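Local structure of MaoC-like dehydratase (Phytophthora Capsici, 3KH8) at residues Q56-M61 against P85-C90; L91-Q96 against V101-E106; K264-G269 against M295-S300. The protein is a hot dog-fold lyase that probably adds water to, or removes it from, enoyl-CoA thioesters, as hydratase 2 enzymes do. One frame throughout, in Å; residues are numbered along the deposited sequence.

Interaction 1 (Q56-M61 against P85-C90)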
ATOM      1  N   GLN A  56      -7.664  -1.024  10.631  1.00 14.27           N
ATOM      2  CA  GLN A  56      -6.328  -1.606  10.755  1.00 14.52           C
ATOM      3  C   GLN A  56      -5.568  -1.605   9.437  1.00 13.92           C
ATOM      4  O   GLN A  56      -4.381  -1.278   9.397  1.00 14.04           O
ATOM      5  CB  GLN A  56      -6.404  -3.042  11.259  1.00 14.78           C
ATOM      6  CG  GLN A  56      -6.542  -3.172  12.740  1.00 17.17           C
ATOM      7  CD  GLN A  56      -6.027  -4.497  13.242  1.00 19.00           C
ATOM      8  OE1 GLN A  56      -6.172  -5.526  12.574  1.00 19.93           O
ATOM      9  NE2 GLN A  56      -5.410  -4.482  14.416  1.00 18.07           N
ATOM     10  N   ARG A  57      -6.254  -1.990   8.367  1.00 13.34           N
ATOM     11  CA  ARG A  57      -5.646  -2.052   7.041  1.00 12.83           C
ATOM     12  C   ARG A  57      -5.100  -0.685   6.601  1.00 12.51           C
ATOM     13  O   ARG A  57      -4.027  -0.617   6.005  1.00 12.29           O
ATOM     14  CB  ARG A  57      -6.648  -2.609   6.027  1.00 12.99           C
ATOM     15  CG  ARG A  57      -6.124  -2.771   4.611  1.00 13.13           C
ATOM     16  CD  ARG A  57      -7.159  -3.485   3.770  1.00 13.99           C
ATOM     17  NE  ARG A  57      -6.770  -3.620   2.371  1.00 15.16           N
ATOM     18  CZ  ARG A  57      -7.401  -3.026   1.363  1.00 16.90           C
ATOM     19  NH1 ARG A  57      -8.457  -2.253   1.600  1.00 18.70           N
ATOM     20  NH2 ARG A  57      -6.991  -3.212   0.114  1.00 17.23           N
ATOM     21  N   ASP A  58      -5.823   0.393   6.915  1.00 12.16           N
ATOM     22  CA  ASP A  58      -5.336   1.751   6.640  1.00 11.91           C
ATOM     23  C   ASP A  58      -4.009   2.031   7.349  1.00 11.61           C
ATOM     24  O   ASP A  58      -3.139   2.697   6.794  1.00 11.69           O
ATOM     25  CB  ASP A  58      -6.370   2.813   7.042  1.00 11.90           C
ATOM     26  CG  ASP A  58      -7.673   2.695   6.264  1.00 12.46           C
ATOM     27  OD1 ASP A  58      -7.632   2.504   5.027  1.00 11.96           O
ATOM     28  OD2 ASP A  58      -8.745   2.808   6.900  1.00 13.37           O
ATOM     29  N   LEU A  59      -3.873   1.533   8.578  1.00 11.29           N
ATOM     30  CA  LEU A  59      -2.642   1.703   9.354  1.00 11.06           C
ATOM     31  C   LEU A  59      -1.458   0.984   8.705  1.00 10.86           C
ATOM     32  O   LEU A  59      -0.359   1.543   8.613  1.00 10.63           O
ATOM     33  CB  LEU A  59      -2.831   1.218  10.799  1.00 11.10           C
ATOM     34  CG  LEU A  59      -3.885   1.905  11.682  1.00 11.53           C
ATOM     35  CD1 LEU A  59      -3.917   1.265  13.070  1.00 11.26           C
ATOM     36  CD2 LEU A  59      -3.641   3.397  11.797  1.00 11.22           C
ATOM     37  N   LEU A  60      -1.697  -0.247   8.251  1.00 10.52           N
ATOM     38  CA  LEU A  60      -0.691  -1.024   7.523  1.00 10.35           C
ATOM     39  C   LEU A  60      -0.293  -0.352   6.211  1.00 10.42           C
ATOM     40  O   LEU A  60       0.893  -0.280   5.883  1.00  9.84           O
ATOM     41  CB  LEU A  60      -1.188  -2.455   7.264  1.00 10.37           C
ATOM     42  CG  LEU A  60      -1.577  -3.309   8.483  1.00  9.84           C
ATOM     43  CD1 LEU A  60      -2.115  -4.676   8.069  1.00  9.53           C
ATOM     44  CD2 LEU A  60      -0.399  -3.488   9.426  1.00 11.11           C
ATOM     45  N   MET A  61      -1.287   0.145   5.473  1.00 10.75           N
ATOM     46  CA  MET A  61      -1.055   0.824   4.195  1.00 11.41           C
ATOM     47  C   MET A  61      -0.216   2.089   4.365  1.00 10.91           C
ATOM     48  O   MET A  61       0.624   2.406   3.519  1.00 10.90           O
ATOM     49  CB  MET A  61      -2.387   1.175   3.525  1.00 12.09           C
ATOM     50  CG  MET A  61      -3.221  -0.043   3.101  1.00 15.27           C
ATOM     51  SD  MET A  61      -4.809   0.411   2.361  1.00 23.23           S
ATOM     52  CE  MET A  61      -4.276   1.624   1.154  1.00 19.92           C
ATOM     53  N   PRO A  85       2.846   6.826  14.855  1.00 12.86           N
ATOM     54  CA  PRO A  85       2.384   8.040  15.543  1.00 12.66           C
ATOM     55  C   PRO A  85       2.031   9.242  14.660  1.00 12.46           C
ATOM     56  O   PRO A  85       1.215  10.072  15.066  1.00 12.82           O
ATOM     57  CB  PRO A  85       3.554   8.374  16.473  1.00 12.70           C
ATOM     58  CG  PRO A  85       4.136   7.051  16.787  1.00 13.09           C
ATOM     59  CD  PRO A  85       4.080   6.305  15.475  1.00 12.62           C
ATOM     60  N   LEU A  86       2.627   9.337  13.475  1.00 12.21           N
ATOM     61  CA  LEU A  86       2.338  10.448  12.569  1.00 11.72           C
ATOM     62  C   LEU A  86       1.048  10.263  11.755  1.00 11.85           C
ATOM     63  O   LEU A  86       0.597  11.201  11.091  1.00 11.70           O
ATOM     64  CB  LEU A  86       3.519  10.706  11.621  1.00 11.54           C
ATOM     65  CG  LEU A  86       3.564  12.092  10.957  1.00 11.52           C
ATOM     66  CD1 LEU A  86       3.962  13.170  11.969  1.00 10.49           C
ATOM     67  CD2 LEU A  86       4.506  12.104   9.762  1.00 10.43           C
ATOM     68  N   TYR A  87       0.450   9.072  11.804  1.00 11.94           N
ATOM     69  CA  TYR A  87      -0.717   8.782  10.955  1.00 12.39           C
ATOM     70  C   TYR A  87      -1.852   9.832  10.959  1.00 12.55           C
ATOM     71  O   TYR A  87      -2.425  10.098   9.902  1.00 12.60           O
ATOM     72  CB  TYR A  87      -1.269   7.358  11.180  1.00 12.46           C
ATOM     73  CG  TYR A  87      -2.485   7.067  10.323  1.00 12.39           C
ATOM     74  CD1 TYR A  87      -2.370   6.950   8.940  1.00 13.08           C
ATOM     75  CD2 TYR A  87      -3.752   6.942  10.889  1.00 13.20           C
ATOM     76  CE1 TYR A  87      -3.490   6.700   8.136  1.00 13.65           C
ATOM     77  CE2 TYR A  87      -4.877   6.695  10.098  1.00 12.94           C
ATOM     78  CZ  TYR A  87      -4.734   6.574   8.728  1.00 13.42           C
ATOM     79  OH  TYR A  87      -5.833   6.333   7.941  1.00 14.59           O
ATOM     80  N   PRO A  88      -2.174  10.444  12.123  1.00 13.10           N
ATOM     81  CA  PRO A  88      -3.242  11.459  12.115  1.00 13.56           C
ATOM     82  C   PRO A  88      -3.159  12.543  11.022  1.00 14.06           C
ATOM     83  O   PRO A  88      -4.198  13.059  10.618  1.00 14.22           O
ATOM     84  CB  PRO A  88      -3.137  12.075  13.510  1.00 13.83           C
ATOM     85  CG  PRO A  88      -2.706  10.943  14.355  1.00 13.37           C
ATOM     86  CD  PRO A  88      -1.743  10.146  13.505  1.00 13.10           C
ATOM     87  N   VAL A  89      -1.959  12.864  10.524  1.00 14.60           N
ATOM     88  CA  VAL A  89      -1.818  13.844   9.430  1.00 14.95           C
ATOM     89  C   VAL A  89      -2.584  13.461   8.161  1.00 15.36           C
ATOM     90  O   VAL A  89      -2.900  14.324   7.340  1.00 15.16           O
ATOM     91  CB  VAL A  89      -0.333  14.149   9.043  1.00 15.14           C
ATOM     92  CG1 VAL A  89       0.444  14.630  10.248  1.00 15.21           C
ATOM     93  CG2 VAL A  89       0.353  12.940   8.384  1.00 14.66           C
ATOM     94  N   CYS A  90      -2.860  12.168   8.000  1.00 15.53           N
ATOM     95  CA  CYS A  90      -3.582  11.673   6.831  1.00 16.03           C
ATOM     96  C   CYS A  90      -5.091  11.839   6.949  1.00 15.95           C
ATOM     97  O   CYS A  90      -5.785  11.888   5.940  1.00 16.12           O
ATOM     98  CB  CYS A  90      -3.248  10.196   6.585  1.00 15.94           C
ATOM     99  SG  CYS A  90      -1.557   9.949   6.048  1.00 17.59           S
TER
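Tyr87 reaches across from the 3-10 turn to lay its ring against Leu59 and bring its hydroxyl up to Asp58. From CB, CG is anti to the backbone N (chi1 179°), and that carries the ring toward segment 56-61. The first ring atom to meet it is CG, 4.1 Å from Leu59 CD2. One bond further, Tyr87 CD2 comes closest to the leucine, 3.7 Å from the same Leu59 CD2, and Tyr87 CE2 follows at 3.9 Å. The methyl therefore sits over one face, displaced toward the CD2/CE2 side, in a CH-pi contact 4.1 Å from Leu59 CD2 to the Tyr87 ring centroid and 29° off the normal. In Leu59, CD1 continues the chain anti to CA and turns away from the ring, leaving CD2 to do the touching. The leucine belongs to helix 56-65, within the hydratase 2 N-terminal part of the protein, and an edge-to-face meeting with Tyr62, one turn on, adds to the packing of the Tyr87 ring. At the tip, Tyr87 OH lies 3.7 Å from Asp58 CB, against the methylene and not the carboxylate. That carboxylate is engaged elsewhere: OD2 accepts from Asn55 N, as in one half of a capping box, and from Gln98 NE2, while OD1 forms a salt bridge with Arg57 of the second subunit.

Interaction 2 (L91-Q96 against V101-E106)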
ATOM      1  N   LEU A  91      -5.589  11.923   8.180  1.00 16.24           N
ATOM      2  CA  LEU A  91      -7.039  11.906   8.434  1.00 16.75           C
ATOM      3  C   LEU A  91      -7.841  13.068   7.820  1.00 16.93           C
ATOM      4  O   LEU A  91      -8.968  12.848   7.362  1.00 16.86           O
ATOM      5  CB  LEU A  91      -7.340  11.731   9.929  1.00 16.69           C
ATOM      6  CG  LEU A  91      -6.915  10.400  10.562  1.00 17.16           C
ATOM      7  CD1 LEU A  91      -6.999  10.466  12.080  1.00 17.32           C
ATOM      8  CD2 LEU A  91      -7.734   9.215  10.022  1.00 17.29           C
ATOM      9  N   PRO A  92      -7.271  14.294   7.789  1.00 17.24           N
ATOM     10  CA  PRO A  92      -7.958  15.380   7.078  1.00 17.53           C
ATOM     11  C   PRO A  92      -8.094  15.152   5.570  1.00 17.89           C
ATOM     12  O   PRO A  92      -8.994  15.714   4.950  1.00 17.84           O
ATOM     13  CB  PRO A  92      -7.065  16.598   7.348  1.00 17.47           C
ATOM     14  CG  PRO A  92      -6.359  16.272   8.603  1.00 17.41           C
ATOM     15  CD  PRO A  92      -6.093  14.802   8.521  1.00 17.24           C
ATOM     16  N   PHE A  93      -7.208  14.347   4.985  1.00 17.98           N
ATOM     17  CA  PHE A  93      -7.336  13.963   3.579  1.00 18.41           C
ATOM     18  C   PHE A  93      -8.389  12.858   3.425  1.00 18.60           C
ATOM     19  O   PHE A  93      -9.251  12.909   2.541  1.00 18.53           O
ATOM     20  CB  PHE A  93      -6.004  13.448   3.024  1.00 18.39           C
ATOM     21  CG  PHE A  93      -4.910  14.481   2.977  1.00 19.13           C
ATOM     22  CD1 PHE A  93      -4.706  15.241   1.829  1.00 19.62           C
ATOM     23  CD2 PHE A  93      -4.065  14.672   4.068  1.00 19.67           C
ATOM     24  CE1 PHE A  93      -3.684  16.192   1.774  1.00 20.09           C
ATOM     25  CE2 PHE A  93      -3.039  15.625   4.024  1.00 20.06           C
ATOM     26  CZ  PHE A  93      -2.852  16.385   2.876  1.00 19.82           C
ATOM     27  N   LYS A  94      -8.295  11.862   4.298  1.00 18.83           N
ATOM     28  CA  LYS A  94      -9.068  10.625   4.187  1.00 19.33           C
ATOM     29  C   LYS A  94     -10.544  10.791   4.555  1.00 19.46           C
ATOM     30  O   LYS A  94     -11.424  10.203   3.909  1.00 19.19           O
ATOM     31  CB  LYS A  94      -8.432   9.548   5.069  1.00 19.40           C
ATOM     32  CG  LYS A  94      -8.914   8.139   4.784  1.00 20.30           C
ATOM     33  CD  LYS A  94      -8.525   7.200   5.902  1.00 20.18           C
ATOM     34  CE  LYS A  94      -8.979   5.791   5.598  1.00 19.88           C
ATOM     35  NZ  LYS A  94     -10.426   5.600   5.893  1.00 18.62           N
ATOM     36  N   GLY A  95     -10.809  11.587   5.589  1.00 19.51           N
ATOM     37  CA  GLY A  95     -12.139  11.656   6.187  1.00 19.87           C
ATOM     38  C   GLY A  95     -12.614  10.253   6.532  1.00 20.01           C
ATOM     39  O   GLY A  95     -11.914   9.503   7.214  1.00 20.14           O
ATOM     40  N   GLN A  96     -13.793   9.891   6.038  1.00 20.15           N
ATOM     41  CA  GLN A  96     -14.358   8.559   6.273  1.00 20.26           C
ATOM     42  C   GLN A  96     -14.314   7.670   5.024  1.00 20.15           C
ATOM     43  O   GLN A  96     -14.917   6.593   4.997  1.00 20.00           O
ATOM     44  CB  GLN A  96     -15.798   8.665   6.784  1.00 20.37           C
ATOM     45  CG  GLN A  96     -15.922   9.068   8.248  1.00 20.93           C
ATOM     46  CD  GLN A  96     -17.322   8.834   8.792  1.00 21.77           C
ATOM     47  OE1 GLN A  96     -18.280   9.488   8.378  1.00 20.89           O
ATOM     48  NE2 GLN A  96     -17.444   7.895   9.729  1.00 21.43           N
ATOM     49  N   VAL A 101      -9.509   9.303  -2.799  1.00 17.97           N
ATOM     50  CA  VAL A 101     -10.045  10.618  -2.445  1.00 18.41           C
ATOM     51  C   VAL A 101      -9.529  11.632  -3.467  1.00 18.82           C
ATOM     52  O   VAL A 101      -8.369  12.045  -3.396  1.00 18.95           O
ATOM     53  CB  VAL A 101      -9.637  11.046  -1.003  1.00 18.56           C
ATOM     54  CG1 VAL A 101     -10.238  12.416  -0.643  1.00 18.24           C
ATOM     55  CG2 VAL A 101     -10.055   9.994   0.017  1.00 18.06           C
ATOM     56  N   PRO A 102     -10.375  12.019  -4.440  1.00 19.25           N
ATOM     57  CA  PRO A 102      -9.938  13.007  -5.431  1.00 19.82           C
ATOM     58  C   PRO A 102      -9.460  14.307  -4.777  1.00 20.48           C
ATOM     59  O   PRO A 102     -10.077  14.791  -3.827  1.00 20.20           O
ATOM     60  CB  PRO A 102     -11.197  13.230  -6.279  1.00 19.87           C
ATOM     61  CG  PRO A 102     -11.923  11.914  -6.179  1.00 19.21           C
ATOM     62  CD  PRO A 102     -11.730  11.514  -4.739  1.00 19.35           C
ATOM     63  N   PHE A 103      -8.348  14.836  -5.278  1.00 21.55           N
ATOM     64  CA  PHE A 103      -7.695  16.000  -4.684  1.00 22.80           C
ATOM     65  C   PHE A 103      -8.261  17.297  -5.271  1.00 23.64           C
ATOM     66  O   PHE A 103      -8.445  17.387  -6.484  1.00 23.39           O
ATOM     67  CB  PHE A 103      -6.175  15.933  -4.914  1.00 22.82           C
ATOM     68  CG  PHE A 103      -5.400  16.992  -4.171  1.00 23.31           C
ATOM     69  CD1 PHE A 103      -4.961  16.769  -2.867  1.00 23.53           C
ATOM     70  CD2 PHE A 103      -5.117  18.215  -4.775  1.00 23.43           C
ATOM     71  CE1 PHE A 103      -4.253  17.751  -2.175  1.00 24.65           C
ATOM     72  CE2 PHE A 103      -4.413  19.203  -4.094  1.00 23.99           C
ATOM     73  CZ  PHE A 103      -3.978  18.973  -2.790  1.00 24.24           C
ATOM     74  N   PRO A 104      -8.534  18.305  -4.414  1.00 24.69           N
ATOM     75  CA  PRO A 104      -8.379  18.275  -2.956  1.00 25.66           C
ATOM     76  C   PRO A 104      -9.624  17.745  -2.243  1.00 26.70           C
ATOM     77  O   PRO A 104     -10.736  17.977  -2.715  1.00 26.84           O
ATOM     78  CB  PRO A 104      -8.149  19.746  -2.599  1.00 25.68           C
ATOM     79  CG  PRO A 104      -8.858  20.520  -3.669  1.00 25.14           C
ATOM     80  CD  PRO A 104      -8.971  19.633  -4.892  1.00 24.87           C
ATOM     81  N   PRO A 105      -9.438  17.031  -1.116  1.00 27.79           N
ATOM     82  CA  PRO A 105     -10.550  16.556  -0.286  1.00 28.75           C
ATOM     83  C   PRO A 105     -11.439  17.708   0.191  1.00 29.84           C
ATOM     84  O   PRO A 105     -10.937  18.804   0.454  1.00 29.70           O
ATOM     85  CB  PRO A 105      -9.844  15.918   0.913  1.00 28.69           C
ATOM     86  CG  PRO A 105      -8.503  15.553   0.420  1.00 28.26           C
ATOM     87  CD  PRO A 105      -8.134  16.559  -0.614  1.00 27.93           C
ATOM     88  N   GLU A 106     -12.744  17.456   0.304  1.00 31.09           N
ATOM     89  CA  GLU A 106     -13.702  18.487   0.721  1.00 32.38           C
ATOM     90  C   GLU A 106     -13.331  19.090   2.078  1.00 33.38           C
ATOM     91  O   GLU A 106     -13.596  20.262   2.345  1.00 33.40           O
ATOM     92  CB  GLU A 106     -15.139  17.940   0.744  1.00 32.21           C
ATOM     93  CG  GLU A 106     -15.456  16.998   1.902  1.00 32.21           C
ATOM     94  CD  GLU A 106     -16.928  16.615   1.989  1.00 32.10           C
ATOM     95  OE1 GLU A 106     -17.804  17.476   1.753  1.00 31.95           O
ATOM     96  OE2 GLU A 106     -17.206  15.443   2.309  1.00 31.98           O
TER
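Apolar side chains packed round a backbone carbonyl make this contact, where the chain leaving the short helix 91-94 loops back against it in the N-terminal domain. The carbonyl is Phe93 O. Val101 CG1 comes to 3.4 Å from Phe93 O, and Pro105 CG stands 3.5 Å from the same oxygen, so a valine methyl and a proline ring both lean on the end of the helix. For Val101, the branch that touches is CG1, set anti to the backbone N (chi1 -179°); CG2 lies more loosely between Phe93 O and Lys94 O. Beside them the Phe93 ring meets the proline obliquely, with CD1 4.1 Å from Pro105 CG. Further out the two phenyl rings approach edge to edge: Phe93 CE1 and Phe103 CE1 are 4.3 Å apart, each near the plane of the other ring. Phe103 is itself backed on one face by Pro104 CB, an overlap that goes with the cis peptide bond between them. Gly95, with positive phi (52°), takes the chain out of the helix, and its N bonds Leu91 O at 2.9 Å. Lys94, whose CB points away from segment 101-106, gives its NZ to Ser97 O and Thr53 O. Phe93 and Phe103 both rest on Asp228 in the Gly-Asp-Tyr-Asn segment, which matches the hydratase 2 motif, so the contact probably lies beside the active site.

Interaction 3 (K264-G269 against M295-S300)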
ATOM      1  N   LYS A 264      12.654   5.227  16.156  1.00 17.49           N
ATOM      2  CA  LYS A 264      13.619   4.131  16.267  1.00 18.46           C
ATOM      3  C   LYS A 264      14.746   4.467  17.251  1.00 18.74           C
ATOM      4  O   LYS A 264      15.135   3.631  18.073  1.00 18.75           O
ATOM      5  CB  LYS A 264      14.194   3.797  14.885  1.00 18.75           C
ATOM      6  CG  LYS A 264      14.999   2.510  14.820  1.00 20.92           C
ATOM      7  CD  LYS A 264      15.572   2.305  13.422  1.00 24.74           C
ATOM      8  CE  LYS A 264      16.342   0.999  13.322  1.00 26.56           C
ATOM      9  NZ  LYS A 264      16.880   0.800  11.942  1.00 29.33           N
ATOM     10  N   GLN A 265      15.255   5.694  17.168  1.00 18.93           N
ATOM     11  CA  GLN A 265      16.373   6.117  18.013  1.00 19.32           C
ATOM     12  C   GLN A 265      15.977   6.377  19.472  1.00 19.37           C
ATOM     13  O   GLN A 265      16.699   5.977  20.390  1.00 19.55           O
ATOM     14  CB  GLN A 265      17.082   7.340  17.411  1.00 19.18           C
ATOM     15  CG  GLN A 265      18.315   7.825  18.197  1.00 19.86           C
ATOM     16  CD  GLN A 265      19.397   6.769  18.332  1.00 21.07           C
ATOM     17  OE1 GLN A 265      19.767   6.113  17.359  1.00 21.94           O
ATOM     18  NE2 GLN A 265      19.918   6.607  19.545  1.00 21.63           N
ATOM     19  N   PHE A 266      14.824   7.011  19.681  1.00 19.40           N
ATOM     20  CA  PHE A 266      14.488   7.577  20.991  1.00 19.67           C
ATOM     21  C   PHE A 266      13.334   6.942  21.773  1.00 20.02           C
ATOM     22  O   PHE A 266      13.318   7.009  23.007  1.00 20.30           O
ATOM     23  CB  PHE A 266      14.271   9.089  20.868  1.00 19.37           C
ATOM     24  CG  PHE A 266      15.467   9.829  20.334  1.00 19.59           C
ATOM     25  CD1 PHE A 266      16.562  10.095  21.156  1.00 19.20           C
ATOM     26  CD2 PHE A 266      15.503  10.251  19.010  1.00 18.68           C
ATOM     27  CE1 PHE A 266      17.675  10.774  20.667  1.00 19.62           C
ATOM     28  CE2 PHE A 266      16.611  10.929  18.508  1.00 19.56           C
ATOM     29  CZ  PHE A 266      17.702  11.192  19.336  1.00 19.79           C
ATOM     30  N   CYS A 267      12.367   6.341  21.082  1.00 19.99           N
ATOM     31  CA  CYS A 267      11.108   5.972  21.745  1.00 19.93           C
ATOM     32  C   CYS A 267      11.053   4.579  22.386  1.00 20.07           C
ATOM     33  O   CYS A 267      10.055   4.232  23.019  1.00 20.17           O
ATOM     34  CB  CYS A 267       9.912   6.197  20.812  1.00 19.87           C
ATOM     35  SG  CYS A 267       9.550   7.938  20.480  1.00 19.50           S
ATOM     36  N   GLY A 268      12.121   3.795  22.229  1.00 20.22           N
ATOM     37  CA  GLY A 268      12.217   2.462  22.839  1.00 19.95           C
ATOM     38  C   GLY A 268      11.035   1.537  22.585  1.00 19.95           C
ATOM     39  O   GLY A 268      10.542   0.883  23.510  1.00 19.73           O
ATOM     40  N   GLY A 269      10.569   1.499  21.338  1.00 19.68           N
ATOM     41  CA  GLY A 269       9.483   0.600  20.934  1.00 19.66           C
ATOM     42  C   GLY A 269       8.107   0.916  21.494  1.00 19.51           C
ATOM     43  O   GLY A 269       7.202   0.087  21.422  1.00 19.39           O
ATOM     44  N   MET A 295      20.110  13.950  13.679  1.00 17.45           N
ATOM     45  CA  MET A 295      19.465  14.138  14.977  1.00 17.81           C
ATOM     46  C   MET A 295      20.398  14.690  16.059  1.00 18.37           C
ATOM     47  O   MET A 295      21.517  14.197  16.247  1.00 18.05           O
ATOM     48  CB  MET A 295      18.792  12.837  15.436  1.00 17.82           C
ATOM     49  CG  MET A 295      17.664  12.365  14.500  1.00 17.32           C
ATOM     50  SD  MET A 295      17.156  10.649  14.744  1.00 17.13           S
ATOM     51  CE  MET A 295      18.472   9.749  13.930  1.00 16.30           C
ATOM     52  N   TRP A 296      19.923  15.720  16.753  1.00 18.81           N
ATOM     53  CA  TRP A 296      20.667  16.351  17.840  1.00 19.75           C
ATOM     54  C   TRP A 296      19.889  16.214  19.150  1.00 20.39           C
ATOM     55  O   TRP A 296      18.798  16.774  19.296  1.00 19.99           O
ATOM     56  CB  TRP A 296      20.897  17.838  17.552  1.00 19.58           C
ATOM     57  CG  TRP A 296      21.866  18.164  16.442  1.00 19.79           C
ATOM     58  CD1 TRP A 296      23.207  18.417  16.572  1.00 20.02           C
ATOM     59  CD2 TRP A 296      21.563  18.320  15.047  1.00 20.31           C
ATOM     60  NE1 TRP A 296      23.757  18.704  15.343  1.00 21.00           N
ATOM     61  CE2 TRP A 296      22.773  18.651  14.391  1.00 20.79           C
ATOM     62  CE3 TRP A 296      20.390  18.202  14.285  1.00 19.93           C
ATOM     63  CZ2 TRP A 296      22.843  18.871  13.009  1.00 20.52           C
ATOM     64  CZ3 TRP A 296      20.461  18.415  12.908  1.00 20.01           C
ATOM     65  CH2 TRP A 296      21.681  18.744  12.286  1.00 20.08           C
ATOM     66  N   GLN A 297      20.454  15.457  20.085  1.00 21.31           N
ATOM     67  CA  GLN A 297      19.908  15.334  21.435  1.00 22.70           C
ATOM     68  C   GLN A 297      20.145  16.640  22.188  1.00 23.46           C
ATOM     69  O   GLN A 297      21.282  17.101  22.302  1.00 23.70           O
ATOM     70  CB  GLN A 297      20.567  14.148  22.163  1.00 22.89           C
ATOM     71  CG  GLN A 297      20.201  13.988  23.646  1.00 23.69           C
ATOM     72  CD  GLN A 297      18.763  13.554  23.868  1.00 24.49           C
ATOM     73  OE1 GLN A 297      17.911  14.357  24.249  1.00 25.27           O
ATOM     74  NE2 GLN A 297      18.485  12.280  23.621  1.00 25.53           N
ATOM     75  N   GLU A 298      19.068  17.247  22.679  1.00 24.22           N
ATOM     76  CA  GLU A 298      19.175  18.494  23.436  1.00 25.31           C
ATOM     77  C   GLU A 298      18.825  18.315  24.914  1.00 25.75           C
ATOM     78  O   GLU A 298      18.847  19.273  25.685  1.00 26.35           O
ATOM     79  CB  GLU A 298      18.335  19.603  22.796  1.00 25.19           C
ATOM     80  CG  GLU A 298      18.837  20.046  21.425  1.00 26.05           C
ATOM     81  CD  GLU A 298      20.174  20.763  21.488  1.00 27.45           C
ATOM     82  OE1 GLU A 298      20.194  21.958  21.850  1.00 28.62           O
ATOM     83  OE2 GLU A 298      21.205  20.139  21.162  1.00 28.07           O
ATOM     84  N   GLY A 299      18.515  17.083  25.305  1.00 26.29           N
ATOM     85  CA  GLY A 299      18.159  16.772  26.687  1.00 26.60           C
ATOM     86  C   GLY A 299      16.732  17.166  27.010  1.00 26.92           C
ATOM     87  O   GLY A 299      16.063  17.836  26.214  1.00 27.25           O
ATOM     88  N   SER A 300      16.266  16.738  28.184  1.00 27.02           N
ATOM     89  CA  SER A 300      14.907  17.021  28.662  1.00 27.01           C
ATOM     90  C   SER A 300      13.818  16.513  27.702  1.00 26.57           C
ATOM     91  O   SER A 300      12.710  17.057  27.657  1.00 26.73           O
ATOM     92  CB  SER A 300      14.732  18.517  28.966  1.00 27.26           C
ATOM     93  OG  SER A 300      15.726  18.965  29.875  1.00 28.23           O
TER
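Sulfur first: Met295 SD meets the Phe266 ring obliquely in a Met-aromatic contact, 3.8 Å from Phe266 CE2. Measured to the ring centroid it is 5.1 Å away and 73° off the normal, well away from the ring axis. The same sulfur skirts Gln265 CB more loosely. Gln265 CG in turn sits over the centre of one face of the Phe266 ring, 3.5 Å above its plane.

The amide comes next. Gln297 NE2 touches Phe266 CE1 at 3.4 Å, so Met295 and Gln297, two apart on strand 290-297, meet the atoms that flank CZ. Ring and amide planes are nearly perpendicular, at 88°. A bend at chi2 (70°) folds the glutamine toward the ring.

Hydrogen bonds then hold the amide. Gln297 OE1 accepts from Gly299 N at 3.0 Å, in the carbonyl plane and on a lone pair, while NE2 pairs with Tyr324 OH, whose ring also meets Phe266. This is the end of the long helix 251-266, packed on the antiparallel sheet in hot dog fashion. Both ends of the Gln297 amide are bonded, so the oxygen and the nitrogen each have a polar partner while the amide borders the ring.

How the interactions relate
Along the chain the three contacts follow in order, each closing before the next opens. Interactions 1 and 2 share the N-terminal hydratase 2 range, their centres 14 Å apart, and they touch: Tyr87 OH packs on Lys94 CD at 3.5 Å, and Asp58 forms a long, weak ion pair with Lys94. Residues 85-96 thus run continuously from one contact into the next. Interaction 3 lies in the MaoC-like range, its centre 22 Å from interaction 1 and 32 Å from interaction 2, across the chain's centre from the latter. Strands 123-132 and 274-281 pair to join the two halves into one sheet, consistent with a double hot dog, and helix 56-65 of interaction 1 also meets the second subunit.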